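Local coordinates for protein endoglucanase (Fervidobacterium pennivorans DSM 9078, PDB 6KDD) that probably hydrolyses beta-glucosidic linkages of glucans, as a cellulase-type member of glycoside hydrolase family 5 built on a TIM barrel, at residues A182-V187 against R239-Y244; K18-G23 against G287-Y292; S12-N17 against K253-L258. All coordinates share one frame; numbering follows the deposited sequence.

Interaction 1: A182-V187 against R239-Y244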
ATOM      1  N   ALA A 182       8.304   5.662   0.083  1.00 23.62           N
ATOM      2  CA  ALA A 182       7.066   6.449   0.064  1.00 27.37           C
ATOM      3  C   ALA A 182       6.890   7.356   1.292  1.00 24.76           C
ATOM      4  O   ALA A 182       5.785   7.522   1.793  1.00 23.15           O
ATOM      5  CB  ALA A 182       5.832   5.557  -0.163  1.00 23.79           C
ATOM      6  N   HIS A 183       7.975   7.961   1.787  1.00 28.69           N
ATOM      7  CA  HIS A 183       7.912   8.969   2.834  1.00 27.62           C
ATOM      8  C   HIS A 183       7.116  10.181   2.369  1.00 27.48           C
ATOM      9  O   HIS A 183       7.208  10.556   1.197  1.00 28.24           O
ATOM     10  CB  HIS A 183       9.341   9.407   3.174  1.00 27.74           C
ATOM     11  CG  HIS A 183       9.458  10.040   4.515  1.00 30.52           C
ATOM     12  ND1 HIS A 183       9.481  11.412   4.683  1.00 33.49           N
ATOM     13  CD2 HIS A 183       9.521   9.497   5.745  1.00 32.40           C
ATOM     14  CE1 HIS A 183       9.579  11.681   5.970  1.00 33.92           C
ATOM     15  NE2 HIS A 183       9.597  10.525   6.634  1.00 33.69           N
ATOM     16  N   TYR A 184       6.349  10.782   3.298  1.00 26.19           N
ATOM     17  CA  TYR A 184       5.466  11.905   3.009  1.00 27.16           C
ATOM     18  C   TYR A 184       6.282  13.019   2.344  1.00 30.30           C
ATOM     19  O   TYR A 184       5.798  13.688   1.420  1.00 27.01           O
ATOM     20  CB  TYR A 184       4.748  12.396   4.282  1.00 32.74           C
ATOM     21  CG  TYR A 184       5.593  13.334   5.114  1.00 31.63           C
ATOM     22  CD1 TYR A 184       5.711  14.677   4.762  1.00 36.51           C
ATOM     23  CD2 TYR A 184       6.345  12.868   6.184  1.00 36.75           C
ATOM     24  CE1 TYR A 184       6.519  15.546   5.472  1.00 35.80           C
ATOM     25  CE2 TYR A 184       7.167  13.726   6.905  1.00 39.08           C
ATOM     26  CZ  TYR A 184       7.247  15.060   6.544  1.00 39.15           C
ATOM     27  OH  TYR A 184       8.034  15.913   7.252  1.00 44.19           O
ATOM     28  N   SER A 185       7.537  13.178   2.801  1.00 31.99           N
ATOM     29  CA  SER A 185       8.388  14.259   2.337  1.00 37.68           C
ATOM     30  C   SER A 185       8.758  14.078   0.863  1.00 38.41           C
ATOM     31  O   SER A 185       8.970  15.066   0.180  1.00 39.54           O
ATOM     32  CB  SER A 185       9.594  14.461   3.228  1.00 34.43           C
ATOM     33  OG  SER A 185      10.536  13.413   3.039  1.00 36.58           O
ATOM     34  N   ALA A 186       8.739  12.830   0.362  1.00 30.81           N
ATOM     35  CA  ALA A 186       9.314  12.463  -0.926  1.00 34.70           C
ATOM     36  C   ALA A 186       8.392  12.800  -2.101  1.00 31.17           C
ATOM     37  O   ALA A 186       8.788  12.737  -3.270  1.00 33.65           O
ATOM     38  CB  ALA A 186       9.721  11.008  -0.914  1.00 30.68           C
ATOM     39  N   VAL A 187       7.170  13.208  -1.763  1.00 34.81           N
ATOM     40  CA  VAL A 187       6.112  13.562  -2.694  1.00 34.23           C
ATOM     41  C   VAL A 187       6.598  14.670  -3.634  1.00 40.77           C
ATOM     42  O   VAL A 187       6.441  14.557  -4.856  1.00 34.67           O
ATOM     43  CB  VAL A 187       4.841  13.837  -1.865  1.00 37.85           C
ATOM     44  CG1 VAL A 187       4.287  15.256  -1.715  1.00 32.40           C
ATOM     45  CG2 VAL A 187       3.839  12.686  -1.811  1.00 30.78           C
ATOM     46  N   ARG A 239      -0.379  16.954  11.180  1.00 39.65           N
ATOM     47  CA  ARG A 239      -0.979  17.944  10.291  1.00 37.37           C
ATOM     48  C   ARG A 239       0.042  18.638   9.388  1.00 36.80           C
ATOM     49  O   ARG A 239      -0.251  18.893   8.217  1.00 38.80           O
ATOM     50  CB  ARG A 239      -1.808  18.989  11.037  1.00 41.13           C
ATOM     51  CG  ARG A 239      -2.510  19.949  10.082  1.00 47.95           C
ATOM     52  CD  ARG A 239      -3.233  21.046  10.812  1.00 46.15           C
ATOM     53  NE  ARG A 239      -3.619  20.533  12.117  1.00 51.90           N
ATOM     54  CZ  ARG A 239      -4.778  19.946  12.379  1.00 45.95           C
ATOM     55  NH1 ARG A 239      -5.679  19.827  11.421  1.00 47.55           N
ATOM     56  NH2 ARG A 239      -5.031  19.513  13.603  1.00 43.15           N
ATOM     57  N   SER A 240       1.223  18.985   9.912  1.00 39.60           N
ATOM     58  CA  SER A 240       2.251  19.583   9.063  1.00 39.48           C
ATOM     59  C   SER A 240       2.651  18.622   7.952  1.00 36.19           C
ATOM     60  O   SER A 240       2.828  19.035   6.809  1.00 36.30           O
ATOM     61  CB  SER A 240       3.502  19.991   9.816  1.00 43.24           C
ATOM     62  OG  SER A 240       3.164  20.727  10.968  1.00 62.43           O
ATOM     63  N   HIS A 241       2.891  17.354   8.304  1.00 33.17           N
ATOM     64  CA  HIS A 241       3.296  16.425   7.263  1.00 30.57           C
ATOM     65  C   HIS A 241       2.185  16.302   6.214  1.00 29.13           C
ATOM     66  O   HIS A 241       2.448  16.239   5.014  1.00 30.10           O
ATOM     67  CB  HIS A 241       3.678  15.079   7.895  1.00 32.21           C
ATOM     68  CG  HIS A 241       4.726  15.209   8.944  1.00 38.00           C
ATOM     69  ND1 HIS A 241       4.880  14.289   9.961  1.00 37.32           N
ATOM     70  CD2 HIS A 241       5.654  16.168   9.159  1.00 41.41           C
ATOM     71  CE1 HIS A 241       5.888  14.652  10.733  1.00 38.61           C
ATOM     72  NE2 HIS A 241       6.373  15.799  10.261  1.00 35.89           N
ATOM     73  N   PHE A 242       0.929  16.262   6.669  1.00 31.33           N
ATOM     74  CA  PHE A 242      -0.151  15.972   5.734  1.00 33.84           C
ATOM     75  C   PHE A 242      -0.510  17.222   4.928  1.00 37.15           C
ATOM     76  O   PHE A 242      -0.959  17.117   3.790  1.00 34.87           O
ATOM     77  CB  PHE A 242      -1.369  15.457   6.494  1.00 33.38           C
ATOM     78  CG  PHE A 242      -1.312  13.975   6.790  1.00 29.59           C
ATOM     79  CD1 PHE A 242      -0.115  13.361   7.137  1.00 32.20           C
ATOM     80  CD2 PHE A 242      -2.454  13.192   6.653  1.00 27.66           C
ATOM     81  CE1 PHE A 242      -0.064  11.992   7.387  1.00 31.68           C
ATOM     82  CE2 PHE A 242      -2.401  11.816   6.897  1.00 29.94           C
ATOM     83  CZ  PHE A 242      -1.211  11.226   7.268  1.00 33.73           C
ATOM     84  N   LYS A 243      -0.346  18.404   5.547  1.00 37.25           N
ATOM     85  CA  LYS A 243      -0.580  19.665   4.842  1.00 39.01           C
ATOM     86  C   LYS A 243       0.445  19.812   3.730  1.00 32.24           C
ATOM     87  O   LYS A 243       0.111  20.258   2.637  1.00 35.66           O
ATOM     88  CB  LYS A 243      -0.618  20.861   5.796  1.00 38.09           C
ATOM     89  CG  LYS A 243      -1.179  22.141   5.182  1.00 48.27           C
ATOM     90  CD  LYS A 243      -1.373  23.273   6.183  1.00 51.44           C
ATOM     91  CE  LYS A 243      -0.193  24.221   6.198  1.00 59.14           C
ATOM     92  NZ  LYS A 243      -0.015  24.885   4.884  1.00 49.20           N
ATOM     93  N   TYR A 244       1.678  19.364   4.000  1.00 33.61           N
ATOM     94  CA  TYR A 244       2.767  19.372   3.036  1.00 32.73           C
ATOM     95  C   TYR A 244       2.424  18.533   1.802  1.00 36.96           C
ATOM     96  O   TYR A 244       2.812  18.875   0.675  1.00 36.38           O
ATOM     97  CB  TYR A 244       4.016  18.867   3.756  1.00 34.20           C
ATOM     98  CG  TYR A 244       5.251  18.623   2.926  1.00 39.29           C
ATOM     99  CD1 TYR A 244       5.403  17.464   2.180  1.00 40.73           C
ATOM    100  CD2 TYR A 244       6.311  19.525   2.948  1.00 42.43           C
ATOM    101  CE1 TYR A 244       6.564  17.216   1.462  1.00 42.21           C
ATOM    102  CE2 TYR A 244       7.484  19.290   2.243  1.00 43.92           C
ATOM    103  CZ  TYR A 244       7.607  18.133   1.493  1.00 47.37           C
ATOM    104  OH  TYR A 244       8.737  17.925   0.757  1.00 49.03           O
TER

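Interaction 2: K18-G23 against G287-Y292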
ATOM      1  N   LYS A  18     -11.964   8.323  -4.275  1.00 27.67           N
ATOM      2  CA  LYS A  18     -13.057   8.153  -3.331  1.00 29.41           C
ATOM      3  C   LYS A  18     -13.540   6.702  -3.243  1.00 28.37           C
ATOM      4  O   LYS A  18     -14.163   6.362  -2.242  1.00 23.67           O
ATOM      5  CB  LYS A  18     -14.233   9.075  -3.668  1.00 36.79           C
ATOM      6  CG  LYS A  18     -14.016  10.520  -3.239  1.00 41.88           C
ATOM      7  CD  LYS A  18     -15.030  11.489  -3.839  1.00 47.22           C
ATOM      8  CE  LYS A  18     -14.535  12.920  -3.759  1.00 50.77           C
ATOM      9  NZ  LYS A  18     -15.650  13.858  -3.495  1.00 56.02           N
ATOM     10  N   ILE A  19     -13.313   5.848  -4.259  1.00 28.07           N
ATOM     11  CA  ILE A  19     -13.779   4.482  -4.049  1.00 26.47           C
ATOM     12  C   ILE A  19     -12.690   3.629  -3.385  1.00 26.71           C
ATOM     13  O   ILE A  19     -12.958   2.490  -3.030  1.00 23.73           O
ATOM     14  CB  ILE A  19     -14.397   3.797  -5.285  1.00 27.64           C
ATOM     15  CG1 ILE A  19     -13.351   3.507  -6.368  1.00 27.13           C
ATOM     16  CG2 ILE A  19     -15.633   4.565  -5.798  1.00 27.36           C
ATOM     17  CD1 ILE A  19     -13.745   2.378  -7.281  1.00 25.61           C
ATOM     18  N   ILE A  20     -11.471   4.158  -3.217  1.00 23.95           N
ATOM     19  CA  ILE A  20     -10.557   3.559  -2.252  1.00 23.37           C
ATOM     20  C   ILE A  20     -11.120   3.768  -0.856  1.00 26.28           C
ATOM     21  O   ILE A  20     -11.252   2.808  -0.087  1.00 21.85           O
ATOM     22  CB  ILE A  20      -9.149   4.142  -2.402  1.00 21.36           C
ATOM     23  CG1 ILE A  20      -8.660   3.892  -3.829  1.00 23.51           C
ATOM     24  CG2 ILE A  20      -8.208   3.528  -1.379  1.00 22.45           C
ATOM     25  CD1 ILE A  20      -7.389   4.597  -4.214  1.00 21.55           C
ATOM     26  N   GLY A  21     -11.430   5.047  -0.530  1.00 24.01           N
ATOM     27  CA  GLY A  21     -12.111   5.331   0.722  1.00 24.33           C
ATOM     28  C   GLY A  21     -11.336   4.786   1.916  1.00 22.93           C
ATOM     29  O   GLY A  21     -10.158   5.106   2.072  1.00 24.35           O
ATOM     30  N   LYS A  22     -12.017   3.961   2.721  1.00 21.85           N
ATOM     31  CA  LYS A  22     -11.467   3.357   3.921  1.00 21.82           C
ATOM     32  C   LYS A  22     -10.925   1.971   3.555  1.00 21.71           C
ATOM     33  O   LYS A  22     -11.701   1.119   3.119  1.00 20.13           O
ATOM     34  CB  LYS A  22     -12.584   3.168   4.950  1.00 22.60           C
ATOM     35  CG  LYS A  22     -13.412   4.408   5.295  1.00 27.54           C
ATOM     36  CD  LYS A  22     -14.398   4.063   6.417  1.00 30.85           C
ATOM     37  CE  LYS A  22     -15.289   5.198   6.885  1.00 36.24           C
ATOM     38  NZ  LYS A  22     -14.619   6.493   6.619  1.00 42.85           N
ATOM     39  N   GLY A  23      -9.618   1.748   3.774  1.00 20.81           N
ATOM     40  CA  GLY A  23      -8.993   0.554   3.228  1.00 18.72           C
ATOM     41  C   GLY A  23      -8.117  -0.160   4.241  1.00 19.66           C
ATOM     42  O   GLY A  23      -7.748   0.437   5.275  1.00 17.17           O
ATOM     43  N   GLY A 287      -8.687  14.824   2.672  1.00 30.27           N
ATOM     44  CA  GLY A 287      -9.271  14.215   1.481  1.00 32.66           C
ATOM     45  C   GLY A 287      -8.412  13.083   0.917  1.00 31.99           C
ATOM     46  O   GLY A 287      -8.473  12.784  -0.275  1.00 31.64           O
ATOM     47  N   PHE A 288      -7.608  12.449   1.780  1.00 29.41           N
ATOM     48  CA  PHE A 288      -6.730  11.386   1.309  1.00 26.74           C
ATOM     49  C   PHE A 288      -7.465  10.073   1.536  1.00 22.57           C
ATOM     50  O   PHE A 288      -8.045   9.923   2.606  1.00 26.01           O
ATOM     51  CB  PHE A 288      -5.487  11.282   2.204  1.00 29.73           C
ATOM     52  CG  PHE A 288      -4.518  12.431   2.101  1.00 28.65           C
ATOM     53  CD1 PHE A 288      -4.690  13.420   1.139  1.00 29.23           C
ATOM     54  CD2 PHE A 288      -3.455  12.539   2.999  1.00 29.64           C
ATOM     55  CE1 PHE A 288      -3.794  14.474   1.047  1.00 27.57           C
ATOM     56  CE2 PHE A 288      -2.568  13.606   2.912  1.00 30.32           C
ATOM     57  CZ  PHE A 288      -2.746  14.565   1.938  1.00 28.44           C
ATOM     58  N   SER A 289      -7.462   9.155   0.550  1.00 25.60           N
ATOM     59  CA  SER A 289      -7.963   7.815   0.851  1.00 26.01           C
ATOM     60  C   SER A 289      -6.886   7.121   1.694  1.00 24.91           C
ATOM     61  O   SER A 289      -5.742   7.572   1.738  1.00 23.90           O
ATOM     62  CB  SER A 289      -8.226   6.997  -0.400  1.00 20.67           C
ATOM     63  OG  SER A 289      -7.071   7.019  -1.231  1.00 21.87           O
ATOM     64  N   TYR A 290      -7.197   5.953   2.251  1.00 24.85           N
ATOM     65  CA  TYR A 290      -6.170   5.335   3.075  1.00 23.02           C
ATOM     66  C   TYR A 290      -6.307   3.818   3.110  1.00 19.97           C
ATOM     67  O   TYR A 290      -7.387   3.296   2.908  1.00 23.17           O
ATOM     68  CB  TYR A 290      -6.251   5.866   4.508  1.00 20.54           C
ATOM     69  CG  TYR A 290      -7.521   5.650   5.297  1.00 21.52           C
ATOM     70  CD1 TYR A 290      -7.744   4.490   6.041  1.00 20.08           C
ATOM     71  CD2 TYR A 290      -8.492   6.648   5.349  1.00 22.66           C
ATOM     72  CE1 TYR A 290      -8.903   4.307   6.774  1.00 22.25           C
ATOM     73  CE2 TYR A 290      -9.655   6.482   6.109  1.00 24.62           C
ATOM     74  CZ  TYR A 290      -9.853   5.326   6.843  1.00 24.74           C
ATOM     75  OH  TYR A 290     -10.999   5.148   7.612  1.00 24.74           O
ATOM     76  N   ALA A 291      -5.212   3.159   3.487  1.00 20.47           N
ATOM     77  CA  ALA A 291      -5.214   1.727   3.758  1.00 19.83           C
ATOM     78  C   ALA A 291      -4.328   1.461   4.967  1.00 18.88           C
ATOM     79  O   ALA A 291      -3.113   1.718   4.971  1.00 19.44           O
ATOM     80  CB  ALA A 291      -4.787   0.919   2.560  1.00 18.20           C
ATOM     81  N   TYR A 292      -4.982   0.956   6.009  1.00 17.62           N
ATOM     82  CA  TYR A 292      -4.308   0.662   7.250  1.00 17.30           C
ATOM     83  C   TYR A 292      -3.314  -0.489   7.057  1.00 18.59           C
ATOM     84  O   TYR A 292      -3.624  -1.452   6.357  1.00 18.41           O
ATOM     85  CB  TYR A 292      -5.348   0.330   8.316  1.00 17.61           C
ATOM     86  CG  TYR A 292      -4.704  -0.065   9.623  1.00 18.83           C
ATOM     87  CD1 TYR A 292      -4.075   0.900  10.413  1.00 20.68           C
ATOM     88  CD2 TYR A 292      -4.680  -1.395  10.041  1.00 18.56           C
ATOM     89  CE1 TYR A 292      -3.417   0.538  11.586  1.00 20.20           C
ATOM     90  CE2 TYR A 292      -4.088  -1.754  11.252  1.00 18.17           C
ATOM     91  CZ  TYR A 292      -3.431  -0.786  11.996  1.00 19.67           C
ATOM     92  OH  TYR A 292      -2.803  -1.124  13.154  1.00 21.26           O
TER

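Interaction 3: S12-N17 against K253-L258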
ATOM      1  N   SER A  12     -11.927  13.265 -12.449  1.00 47.75           N
ATOM      2  CA  SER A  12     -12.459  11.899 -12.411  1.00 45.94           C
ATOM      3  C   SER A  12     -11.517  10.977 -11.629  1.00 45.99           C
ATOM      4  O   SER A  12     -11.995  10.034 -10.996  1.00 48.90           O
ATOM      5  CB  SER A  12     -12.707  11.371 -13.792  1.00 56.69           C
ATOM      6  OG  SER A  12     -13.514  10.200 -13.732  1.00 62.65           O
ATOM      7  N   ALA A  13     -10.196  11.239 -11.679  1.00 39.76           N
ATOM      8  CA  ALA A  13      -9.246  10.532 -10.821  1.00 38.36           C
ATOM      9  C   ALA A  13      -9.662  10.699  -9.353  1.00 40.09           C
ATOM     10  O   ALA A  13      -9.579   9.763  -8.540  1.00 34.41           O
ATOM     11  CB  ALA A  13      -7.838  10.999 -11.079  1.00 29.65           C
ATOM     12  N   LEU A  14     -10.206  11.880  -9.030  1.00 36.93           N
ATOM     13  CA  LEU A  14     -10.585  12.184  -7.659  1.00 41.03           C
ATOM     14  C   LEU A  14     -11.778  11.322  -7.273  1.00 39.39           C
ATOM     15  O   LEU A  14     -11.927  10.968  -6.106  1.00 36.27           O
ATOM     16  CB  LEU A  14     -10.911  13.675  -7.522  1.00 42.10           C
ATOM     17  CG  LEU A  14      -9.788  14.579  -6.985  1.00 49.51           C
ATOM     18  CD1 LEU A  14      -8.597  14.647  -7.935  1.00 50.47           C
ATOM     19  CD2 LEU A  14     -10.322  15.984  -6.728  1.00 53.41           C
ATOM     20  N   GLU A  15     -12.641  11.023  -8.255  1.00 35.90           N
ATOM     21  CA  GLU A  15     -13.825  10.238  -7.960  1.00 36.13           C
ATOM     22  C   GLU A  15     -13.422   8.777  -7.704  1.00 32.61           C
ATOM     23  O   GLU A  15     -14.018   8.123  -6.846  1.00 32.77           O
ATOM     24  CB  GLU A  15     -14.915  10.480  -9.016  1.00 42.77           C
ATOM     25  CG  GLU A  15     -15.573  11.853  -8.871  1.00 43.01           C
ATOM     26  CD  GLU A  15     -16.564  11.900  -7.710  1.00 46.78           C
ATOM     27  OE1 GLU A  15     -17.564  11.145  -7.757  1.00 52.88           O
ATOM     28  OE2 GLU A  15     -16.340  12.662  -6.740  1.00 46.57           O
ATOM     29  N   TYR A  16     -12.385   8.306  -8.413  1.00 28.50           N
ATOM     30  CA  TYR A  16     -11.802   6.980  -8.214  1.00 34.24           C
ATOM     31  C   TYR A  16     -11.143   6.846  -6.831  1.00 35.05           C
ATOM     32  O   TYR A  16     -11.330   5.843  -6.129  1.00 33.69           O
ATOM     33  CB  TYR A  16     -10.810   6.637  -9.332  1.00 34.30           C
ATOM     34  CG  TYR A  16     -11.487   6.190 -10.603  1.00 38.75           C
ATOM     35  CD1 TYR A  16     -12.001   4.908 -10.727  1.00 37.16           C
ATOM     36  CD2 TYR A  16     -11.691   7.085 -11.646  1.00 43.29           C
ATOM     37  CE1 TYR A  16     -12.675   4.512 -11.874  1.00 41.18           C
ATOM     38  CE2 TYR A  16     -12.351   6.704 -12.805  1.00 46.64           C
ATOM     39  CZ  TYR A  16     -12.857   5.418 -12.910  1.00 47.88           C
ATOM     40  OH  TYR A  16     -13.507   5.048 -14.050  1.00 54.07           O
ATOM     41  N   ASN A  17     -10.417   7.899  -6.417  1.00 30.90           N
ATOM     42  CA  ASN A  17      -9.751   7.903  -5.130  1.00 27.96           C
ATOM     43  C   ASN A  17     -10.805   7.703  -4.061  1.00 31.64           C
ATOM     44  O   ASN A  17     -10.578   7.026  -3.055  1.00 29.34           O
ATOM     45  CB  ASN A  17      -9.035   9.227  -4.857  1.00 32.13           C
ATOM     46  CG  ASN A  17      -8.000   9.096  -3.761  1.00 32.55           C
ATOM     47  OD1 ASN A  17      -7.340   8.057  -3.667  1.00 29.72           O
ATOM     48  ND2 ASN A  17      -7.826  10.147  -2.967  1.00 31.39           N
ATOM     49  N   LYS A 253      -2.711  18.853  -9.004  1.00 37.37           N
ATOM     50  CA  LYS A 253      -4.016  18.355  -9.405  1.00 45.45           C
ATOM     51  C   LYS A 253      -4.006  16.819  -9.428  1.00 46.06           C
ATOM     52  O   LYS A 253      -4.219  16.196 -10.465  1.00 38.00           O
ATOM     53  CB  LYS A 253      -4.397  19.004 -10.740  1.00 51.64           C
ATOM     54  CG  LYS A 253      -5.890  19.040 -11.032  1.00 63.06           C
ATOM     55  CD  LYS A 253      -6.521  20.411 -10.891  1.00 68.70           C
ATOM     56  CE  LYS A 253      -7.985  20.384 -11.280  1.00 69.77           C
ATOM     57  NZ  LYS A 253      -8.775  19.473 -10.413  1.00 64.61           N
ATOM     58  N   VAL A 254      -3.713  16.192  -8.281  1.00 37.79           N
ATOM     59  CA  VAL A 254      -3.552  14.737  -8.252  1.00 37.11           C
ATOM     60  C   VAL A 254      -4.166  14.226  -6.944  1.00 34.79           C
ATOM     61  O   VAL A 254      -4.104  14.886  -5.903  1.00 34.05           O
ATOM     62  CB  VAL A 254      -2.079  14.309  -8.509  1.00 34.80           C
ATOM     63  CG1 VAL A 254      -1.163  14.571  -7.316  1.00 33.40           C
ATOM     64  CG2 VAL A 254      -1.923  12.872  -8.959  1.00 40.86           C
ATOM     65  N   PRO A 255      -4.866  13.064  -6.946  1.00 33.30           N
ATOM     66  CA  PRO A 255      -5.429  12.528  -5.711  1.00 32.77           C
ATOM     67  C   PRO A 255      -4.292  11.888  -4.930  1.00 29.55           C
ATOM     68  O   PRO A 255      -3.255  11.558  -5.510  1.00 26.59           O
ATOM     69  CB  PRO A 255      -6.409  11.424  -6.182  1.00 33.56           C
ATOM     70  CG  PRO A 255      -6.523  11.651  -7.701  1.00 34.41           C
ATOM     71  CD  PRO A 255      -5.203  12.251  -8.122  1.00 32.46           C
ATOM     72  N   ILE A 256      -4.532  11.735  -3.622  1.00 28.12           N
ATOM     73  CA  ILE A 256      -3.580  11.114  -2.703  1.00 27.63           C
ATOM     74  C   ILE A 256      -4.271   9.929  -2.012  1.00 23.22           C
ATOM     75  O   ILE A 256      -5.416  10.028  -1.548  1.00 22.78           O
ATOM     76  CB  ILE A 256      -2.987  12.101  -1.664  1.00 28.31           C
ATOM     77  CG1 ILE A 256      -2.158  13.217  -2.338  1.00 26.22           C
ATOM     78  CG2 ILE A 256      -2.187  11.329  -0.587  1.00 25.22           C
ATOM     79  CD1 ILE A 256      -0.888  12.763  -3.036  1.00 24.81           C
ATOM     80  N   PHE A 257      -3.516   8.829  -1.972  1.00 25.09           N
ATOM     81  CA  PHE A 257      -3.809   7.601  -1.236  1.00 22.53           C
ATOM     82  C   PHE A 257      -2.736   7.413  -0.169  1.00 20.53           C
ATOM     83  O   PHE A 257      -1.568   7.282  -0.497  1.00 19.83           O
ATOM     84  CB  PHE A 257      -3.712   6.443  -2.223  1.00 21.73           C
ATOM     85  CG  PHE A 257      -3.813   5.033  -1.667  1.00 22.04           C
ATOM     86  CD1 PHE A 257      -4.732   4.698  -0.678  1.00 21.44           C
ATOM     87  CD2 PHE A 257      -2.972   4.038  -2.145  1.00 21.81           C
ATOM     88  CE1 PHE A 257      -4.829   3.376  -0.231  1.00 21.59           C
ATOM     89  CE2 PHE A 257      -3.089   2.717  -1.726  1.00 21.91           C
ATOM     90  CZ  PHE A 257      -4.014   2.396  -0.753  1.00 19.95           C
ATOM     91  N   LEU A 258      -3.144   7.442   1.114  1.00 20.80           N
ATOM     92  CA  LEU A 258      -2.223   7.079   2.177  1.00 18.97           C
ATOM     93  C   LEU A 258      -2.193   5.559   2.173  1.00 19.65           C
ATOM     94  O   LEU A 258      -3.071   4.982   2.790  1.00 20.62           O
ATOM     95  CB  LEU A 258      -2.763   7.623   3.507  1.00 19.43           C
ATOM     96  CG  LEU A 258      -2.074   7.128   4.793  1.00 24.24           C
ATOM     97  CD1 LEU A 258      -0.578   7.496   4.798  1.00 19.59           C
ATOM     98  CD2 LEU A 258      -2.770   7.749   5.998  1.00 22.64           C
TER

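Interaction 1: A182-V187 against R239-Y244
H241 lies flat on Y184, and Y184 in turn meets Y244, an aromatic cluster on the outside of the TIM barrel where the loop following helix 179-182 packs on helix 232-252. Along the H241 side chain the contact is nearly continuous. Its CB sits over the centre of the Y184 ring, 3.5 Å from the ring centroid, as a CH-pi contact. With CG anti to the carbonyl carbon (chi1 -55°), the imidazole is carried out over the outer half of the phenol, and CG comes 3.5 Å from CZ of Y184. The two rings form an offset stack with planes 18° apart. CD2 then approaches the Y184 hydroxyl, its OH atom being 3.1 Å away. On the other edge of the imidazole, ND1 is hydrogen-bonded to the OH of Y204, at the end of strand 198-204, which fixes the rotation of the ring. S185 CB of the same turn lies over the opposite face of the Y184 ring, near its rim.

One turn further along the helix, Y244 receives the edge of Y184 on its face. This is an offset edge-to-face pair with planes at 85°, and the CD1 atoms of Y184 and Y244 are 3.8 Å apart. CG of Y244 is anti to the backbone N, and the phenol extends past the Y184 ring to S185 and V187 of the same 3-10 turn. V187 CG1 lies 4.4 Å from CE1 of Y244, a looser apolar contact. At the tip, Y244 OH donates to S185 O over 2.9 Å, in the carbonyl plane and on a lone pair.

Interaction 2: K18-G23 against G287-Y292
G23 O accepts a hydrogen bond from Y292 N (2.9 Å), and two residues earlier G21 O accepts one from Y290 N (3.1 Å). Both N-H groups point almost straight at their acceptors, yet they reach the carbonyls differently: Y290 N lies nearly along the C=O axis of G21, whereas Y292 N stands 46° out of the carbonyl plane of G23. CA of A291, 3.2 Å from G23 O, adds a weaker C-H...O contact. G23 has no side chain, and its CA comes within 4.0 Å of CA of A291, a close approach for paired strands.

Around this backbone ladder, K22 and Y290 stand side by side on one face of the sheet and point the same way. CA of K22 lies over the Y290 ring as a CH-pi contact, while CG of K22 runs 3.4 Å from the phenolic OH of Y290. The ammonium end continues beyond the ring to a salt bridge with E284, in the last turn of helix 269-285. Where helix 13-20 turns into the strand, I20 lays its CB and CG2 against S289, CG2 being 3.6 Å from the serine CB. S289 OG is hydrogen-bonded to N17 OD1 in the same helix. G21, with positive phi, makes the bend between helix and strand. Pairing the first strand, 22-25, with the eighth, 289-292, in parallel is the seam that closes the (beta/alpha)8 barrel.

Interaction 3: S12-N17 against K253-L258
I256 O has several partners. N17 ND2 donates to it over 2.8 Å with an N-H...O angle of 156°, approaching 50° above the carbonyl plane, while the backbone N of S289 in the neighbouring strand bonds to the same oxygen and the S289 hydroxyl adds a weak bond. That hydroxyl also holds the other end of the amide, at OD1. OD1 and ND2 of N17 each have a hydrogen-bond partner, which limits rotation of the carboxamide. CG of N17 is anti to the backbone N (chi1 -162°), which sends the amide away from helix 13-20 to the start of strand 256-261.

In the TIM barrel this helix precedes the first strand and lies at the N-terminal end of the barrel strands, against the start of the seventh, 256-261; N17 also touches I199 of strand 198-204. The apolar part of the contact centres on the P255 ring, which sits immediately before the strand, in the short loop that leaves helix 232-252. CB of N17 meets CB of P255 at 3.7 Å. One turn back along the helix, A13 CB approaches CG of the proline at 3.7 Å. L14 completes the grip on the same atom from the next position, its CD1 methyl also 3.7 Å from P255 CG, though L14 itself is exposed at the border of the contact. Beyond I256, the CB of F257 passes 4.2 Å from N17 OD1.

Interactions 2 and 3 both use helix 13-20, their strands 289-292 and 256-261 are neighbours in the barrel, and their centres are about 10 Å apart. S289 joins them: its OG lies 2.7 Å from OD1 of N17, and its O lies 2.7 Å from N of L258, a probable hydrogen bond. Interaction 1 is peripheral, its centre about 16 Å from each of the others, but F242 connects it to both, with its O 3.6 Å from CZ of F288 and its CZ 4.0 Å from CD2 of L258. In family 5 enzymes the catalytic acids sit at the C-terminal ends of the fourth and seventh strands; interaction 3 lies at the opposite end of the seventh.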